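Local coordinates for probable protein phosphatase 2C 50 (Oryza sativa subsp. japonica, PDB 5ZCG) that probably removes phosphate groups from serine and threonine side chains of target proteins as a magnesium-dependent phosphatase of the PP2C family, at residues S81-R86 with D104-K109; D253-E258 with M301-K306. The protein carries 5 engineered substitutions. All blocks are in the same frame, centred on the assembly; numbering follows the deposited sequence.

Contact 1. Residues S81-R86 with D104-K109. Engineered in segment 81-86: Ala82 (natural residue Glu), Ala83 (natural residue Glu), Ala85 (natural residue Lys).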
loop_
_atom_site.group_PDB
_atom_site.type_symbol
_atom_site.label_atom_id
_atom_site.label_comp_id
_atom_site.label_asym_id
_atom_site.label_seq_id
_atom_site.Cartn_x
_atom_site.Cartn_y
_atom_site.Cartn_z
ATOM N N SER A 81 14.664 -14.217 -6.674
ATOM C CA SER A 81 15.750 -14.963 -7.300
ATOM C C SER A 81 16.187 -16.126 -6.420
ATOM O O SER A 81 16.337 -17.260 -6.897
ATOM C CB SER A 81 16.929 -14.037 -7.584
ATOM O OG SER A 81 17.851 -14.666 -8.453
ATOM N N ALA A 82 16.377 -15.863 -5.120
ATOM C CA ALA A 82 16.763 -16.933 -4.201
ATOM C C ALA A 82 15.692 -18.018 -4.127
ATOM O O ALA A 82 16.010 -19.217 -4.109
ATOM C CB ALA A 82 17.040 -16.360 -2.811
ATOM N N ALA A 83 14.418 -17.621 -4.080
ATOM C CA ALA A 83 13.337 -18.600 -4.002
ATOM C C ALA A 83 13.262 -19.442 -5.268
ATOM O O ALA A 83 12.993 -20.647 -5.201
ATOM C CB ALA A 83 12.001 -17.895 -3.745
ATOM N N LEU A 84 13.515 -18.834 -6.428
ATOM C CA LEU A 84 13.500 -19.588 -7.678
ATOM C C LEU A 84 14.647 -20.590 -7.731
ATOM O O LEU A 84 14.467 -21.721 -8.200
ATOM C CB LEU A 84 13.563 -18.633 -8.870
ATOM C CG LEU A 84 12.246 -17.916 -9.188
ATOM C CD1 LEU A 84 12.452 -16.837 -10.237
ATOM C CD2 LEU A 84 11.198 -18.921 -9.644
ATOM N N ALA A 85 15.834 -20.196 -7.262
ATOM C CA ALA A 85 16.946 -21.148 -7.244
ATOM C C ALA A 85 16.658 -22.316 -6.297
ATOM O O ALA A 85 16.855 -23.488 -6.660
ATOM C CB ALA A 85 18.241 -20.434 -6.853
ATOM N N ARG A 86 16.149 -22.015 -5.098
ATOM C CA ARG A 86 15.797 -23.073 -4.156
ATOM C C ARG A 86 14.721 -23.984 -4.735
ATOM O O ARG A 86 14.776 -25.211 -4.571
ATOM C CB ARG A 86 15.323 -22.467 -2.834
ATOM C CG ARG A 86 16.442 -22.009 -1.913
ATOM C CD ARG A 86 15.900 -21.342 -0.648
ATOM N NE ARG A 86 14.504 -21.687 -0.380
ATOM C CZ ARG A 86 13.524 -20.797 -0.246
ATOM N NH1 ARG A 86 13.781 -19.499 -0.356
ATOM N NH2 ARG A 86 12.283 -21.201 -0.004
ATOM N N ASP A 104 2.215 -19.982 -8.213
ATOM C CA ASP A 104 1.456 -19.346 -7.143
ATOM C C ASP A 104 2.215 -19.404 -5.829
ATOM O O ASP A 104 2.308 -18.401 -5.116
ATOM C CB ASP A 104 0.096 -20.026 -6.973
ATOM C CG ASP A 104 -0.821 -19.815 -8.155
ATOM O OD1 ASP A 104 -0.506 -18.967 -9.017
ATOM O OD2 ASP A 104 -1.861 -20.505 -8.218
ATOM N N ASP A 105 2.778 -20.570 -5.501
ATOM C CA ASP A 105 3.414 -20.738 -4.202
ATOM C C ASP A 105 4.710 -19.946 -4.104
ATOM O O ASP A 105 4.979 -19.322 -3.075
ATOM C CB ASP A 105 3.670 -22.220 -3.929
ATOM C CG ASP A 105 4.303 -22.458 -2.575
ATOM O OD1 ASP A 105 3.630 -22.210 -1.557
ATOM O OD2 ASP A 105 5.473 -22.889 -2.527
ATOM N N VAL A 106 5.529 -19.956 -5.156
ATOM C CA VAL A 106 6.798 -19.242 -5.076
ATOM C C VAL A 106 6.555 -17.735 -4.997
ATOM O O VAL A 106 7.182 -17.034 -4.190
ATOM C CB VAL A 106 7.729 -19.638 -6.244
ATOM C CG1 VAL A 106 7.216 -19.131 -7.585
ATOM C CG2 VAL A 106 9.144 -19.135 -5.991
ATOM N N PHE A 107 5.580 -17.220 -5.757
ATOM C CA PHE A 107 5.312 -15.784 -5.664
ATOM C C PHE A 107 4.639 -15.425 -4.340
ATOM O O PHE A 107 4.955 -14.388 -3.738
ATOM C CB PHE A 107 4.466 -15.327 -6.848
ATOM C CG PHE A 107 5.277 -14.884 -8.032
ATOM C CD1 PHE A 107 6.071 -13.748 -7.958
ATOM C CD2 PHE A 107 5.247 -15.597 -9.211
ATOM C CE1 PHE A 107 6.816 -13.342 -9.039
ATOM C CE2 PHE A 107 5.997 -15.194 -10.299
ATOM C CZ PHE A 107 6.781 -14.063 -10.211
ATOM N N THR A 108 3.727 -16.274 -3.857
ATOM C CA THR A 108 3.073 -16.021 -2.577
ATOM C C THR A 108 4.091 -15.989 -1.447
ATOM O O THR A 108 4.062 -15.089 -0.597
ATOM C CB THR A 108 2.009 -17.090 -2.319
ATOM O OG1 THR A 108 0.920 -16.913 -3.233
ATOM C CG2 THR A 108 1.487 -17.007 -0.887
ATOM N N LYS A 109 5.010 -16.963 -1.431
ATOM C CA LYS A 109 6.028 -17.021 -0.390
ATOM C C LYS A 109 7.001 -15.855 -0.493
ATOM O O LYS A 109 7.425 -15.310 0.531
ATOM C CB LYS A 109 6.782 -18.354 -0.466
ATOM C CG LYS A 109 6.207 -19.466 0.411
ATOM C CD LYS A 109 4.743 -19.736 0.089
ATOM C CE LYS A 109 3.998 -20.333 1.273
ATOM N NZ LYS A 109 2.525 -20.137 1.142
#
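Val106 meets Ala83 and Leu84 through methyl groups, and the flat group nearest it across this contact is the Ala83 backbone carbonyl, whose C atom lies 4.2 Å from Val106 CG2; no ring faces another across this gap. The same methyl sits 3.8 Å from CB of Ala83, an engineered residue (Glu in the natural sequence). It reaches that far because Val106 swings CG2 opposite its own backbone N. Leu84 adds a looser touch, CD2 to Val106 CG2 at 4.2 Å, the two side chains crossing at about a right angle. Helices 67-91 and 99-118 are the pair that flanks one sheet of the PP2C beta sandwich. Leu84 packs down on Phe26 and Ala27 of strand 18-28, and Phe107 reaches Val157, Ala159 and Val232 on other strands of that sheet. On the side of helix 99-118 turned from this contact, Asp104 O is gripped twice, by Thr108 N and by Thr108 OG1 at 2.8 Å, from opposite faces of its carbonyl plane; the hydroxyl stands 37° out of that plane. Lys229 NZ also bonds to Thr108 OG1. One helical turn along from Asp105, Lys109 folds back to it, NZ to OD1 at 3.6 Å, a salt bridge on the exposed surface.

Contact 2. Residues D253-E258 with M301-K306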
loop_
_atom_site.group_PDB
_atom_site.type_symbol
_atom_site.label_atom_id
_atom_site.label_comp_id
_atom_site.label_asym_id
_atom_site.label_seq_id
_atom_site.Cartn_x
_atom_site.Cartn_y
_atom_site.Cartn_z
ATOM N N ASP A 253 -5.863 5.497 -13.303
ATOM C CA ASP A 253 -7.011 6.269 -12.836
ATOM C C ASP A 253 -7.590 7.139 -13.948
ATOM O O ASP A 253 -8.804 7.374 -13.976
ATOM C CB ASP A 253 -6.624 7.121 -11.627
ATOM C CG ASP A 253 -6.593 6.315 -10.331
ATOM O OD1 ASP A 253 -7.228 5.238 -10.275
ATOM O OD2 ASP A 253 -5.929 6.755 -9.368
ATOM N N VAL A 254 -6.759 7.605 -14.879
ATOM C CA VAL A 254 -7.201 8.525 -15.922
ATOM C C VAL A 254 -7.015 7.982 -17.331
ATOM O O VAL A 254 -7.498 8.612 -18.282
ATOM C CB VAL A 254 -6.495 9.892 -15.800
ATOM C CG1 VAL A 254 -6.820 10.543 -14.453
ATOM C CG2 VAL A 254 -4.985 9.728 -15.994
ATOM N N VAL A 255 -6.332 6.855 -17.518
ATOM C CA VAL A 255 -6.108 6.293 -18.845
ATOM C C VAL A 255 -6.587 4.850 -18.849
ATOM O O VAL A 255 -6.275 4.084 -17.929
ATOM C CB VAL A 255 -4.628 6.383 -19.268
ATOM C CG1 VAL A 255 -4.436 5.812 -20.663
ATOM C CG2 VAL A 255 -4.148 7.832 -19.222
ATOM N N SER A 256 -7.349 4.479 -19.874
ATOM C CA SER A 256 -7.842 3.114 -19.976
ATOM C C SER A 256 -6.747 2.173 -20.488
ATOM O O SER A 256 -5.709 2.599 -21.007
ATOM C CB SER A 256 -9.057 3.060 -20.900
ATOM O OG SER A 256 -8.686 3.391 -22.226
ATOM N N ASN A 257 -6.996 0.869 -20.333
ATOM C CA ASN A 257 -6.086 -0.140 -20.878
ATOM C C ASN A 257 -5.915 0.028 -22.385
ATOM O O ASN A 257 -4.799 -0.073 -22.912
ATOM C CB ASN A 257 -6.612 -1.541 -20.559
ATOM C CG ASN A 257 -6.643 -1.836 -19.073
ATOM O OD1 ASN A 257 -6.073 -1.100 -18.266
ATOM N ND2 ASN A 257 -7.312 -2.922 -18.701
ATOM N N GLU A 258 -7.016 0.306 -23.086
ATOM C CA GLU A 258 -7.002 0.422 -24.541
ATOM C C GLU A 258 -6.150 1.604 -24.994
ATOM O O GLU A 258 -5.305 1.472 -25.891
ATOM C CB GLU A 258 -8.438 0.570 -25.055
ATOM C CG GLU A 258 -9.387 -0.597 -24.730
ATOM C CD GLU A 258 -9.697 -0.773 -23.238
ATOM O OE1 GLU A 258 -9.358 0.117 -22.427
ATOM O OE2 GLU A 258 -10.270 -1.823 -22.875
ATOM N N MET A 301 3.334 8.806 -19.233
ATOM C CA MET A 301 3.437 9.676 -18.057
ATOM C C MET A 301 2.859 11.058 -18.319
ATOM O O MET A 301 1.971 11.526 -17.587
ATOM C CB MET A 301 4.907 9.783 -17.627
ATOM C CG MET A 301 5.189 10.778 -16.503
ATOM S SD MET A 301 6.784 10.503 -15.701
ATOM C CE MET A 301 7.682 11.976 -16.204
ATOM N N ARG A 302 3.344 11.712 -19.369
ATOM C CA ARG A 302 2.890 13.060 -19.676
ATOM C C ARG A 302 1.407 13.086 -20.023
ATOM O O ARG A 302 0.706 14.047 -19.677
ATOM C CB ARG A 302 3.729 13.652 -20.814
ATOM C CG ARG A 302 4.991 14.358 -20.337
ATOM C CD ARG A 302 6.191 14.042 -21.215
ATOM N NE ARG A 302 5.825 13.851 -22.617
ATOM C CZ ARG A 302 6.666 13.424 -23.557
ATOM N NH1 ARG A 302 7.926 13.149 -23.247
ATOM N NH2 ARG A 302 6.250 13.280 -24.808
ATOM N N LEU A 303 0.909 12.036 -20.678
ATOM C CA LEU A 303 -0.516 11.921 -20.962
ATOM C C LEU A 303 -1.327 11.899 -19.677
ATOM O O LEU A 303 -2.311 12.636 -19.538
ATOM C CB LEU A 303 -0.779 10.643 -21.764
ATOM C CG LEU A 303 -2.238 10.292 -22.051
ATOM C CD1 LEU A 303 -2.968 11.498 -22.656
ATOM C CD2 LEU A 303 -2.324 9.082 -22.963
ATOM N N ALA A 304 -0.921 11.053 -18.722
ATOM C CA ALA A 304 -1.623 10.999 -17.445
ATOM C C ALA A 304 -1.623 12.366 -16.775
ATOM O O ALA A 304 -2.642 12.795 -16.220
ATOM C CB ALA A 304 -0.991 9.951 -16.529
ATOM N N LEU A 305 -0.487 13.063 -16.812
ATOM C CA LEU A 305 -0.442 14.410 -16.252
ATOM C C LEU A 305 -1.440 15.328 -16.948
ATOM O O LEU A 305 -2.189 16.064 -16.294
ATOM C CB LEU A 305 0.973 14.975 -16.361
ATOM C CG LEU A 305 1.912 14.646 -15.202
ATOM C CD1 LEU A 305 3.289 15.253 -15.432
ATOM C CD2 LEU A 305 1.319 15.133 -13.895
ATOM N N LYS A 306 -1.481 15.280 -18.285
ATOM C CA LYS A 306 -2.361 16.161 -19.048
ATOM C C LYS A 306 -3.836 15.900 -18.757
ATOM O O LYS A 306 -4.650 16.829 -18.817
ATOM C CB LYS A 306 -2.076 16.007 -20.543
ATOM C CG LYS A 306 -2.807 16.999 -21.453
ATOM C CD LYS A 306 -2.448 18.450 -21.143
ATOM C CE LYS A 306 -3.108 19.397 -22.144
ATOM N NZ LYS A 306 -2.937 20.836 -21.786
#
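Val254 CG2 rests on Ala304, 4.0 Å from its CB and 3.9 Å from its backbone O, so one methyl spans both the side chain and the carbonyl end of that residue. The first torsion of Val254 (chi1 -61°) wedges this methyl between its own N and carbonyl carbon, while CG1 lies beside the N. Next along the chain, Val255 lays CG2 4.2 Å from Leu303 CG, with Ala304 CA at 4.4 Å from the same methyl. Two consecutive valines of a loop thus pack against two consecutive residues in the last turn of helix 291-306. Behind them, Ala304 also touches Leu251 and Ile313, bringing this turn against both short helix 249-252 and strand 313-319 of the five-stranded sheet. After the valines the loop runs straight into helix 257-274: Ser256 is its N-cap, the hydroxyl bonding to Glu259 N, and Asn257 OD1 takes a hydrogen bond from Arg165. At the C-terminal end of helix 291-306, one residue past Ala304, Arg12 bonds to Leu305 O, where the helix end would probably suit a positive charge, and Lys307 gives Val254 O a weak bond. Since no hydrogen bond joins the two segments themselves, their direct contact depends on van der Waals fit between the valine methyls and both the side chains and backbone of Leu303 and Ala304, with the polar ties made by residues around it.

In the fold
Contacts 1 and 2 lie on opposite sides of the chain's centre, 33 Å apart between centres and about 20 Å between nearest atoms, and they do not touch. Each belongs to a different layer of the PP2C sandwich: 81-86 and 104-109 to helices on the six-stranded sheet, 301-306 to a helix on the five-stranded one. Two magnesium ions share Asp61, from strand 53-63; one is also bound by Gly62, the other by Asp249 and Asp311 from the other half. Contact 2 is the nearer in sequence to these metal ligands: 253-258 follows the short helix begun by Asp249, and 301-306 ends shortly before Asp311. The Ala304 side chain is about 11 Å from a bound magnesium ion.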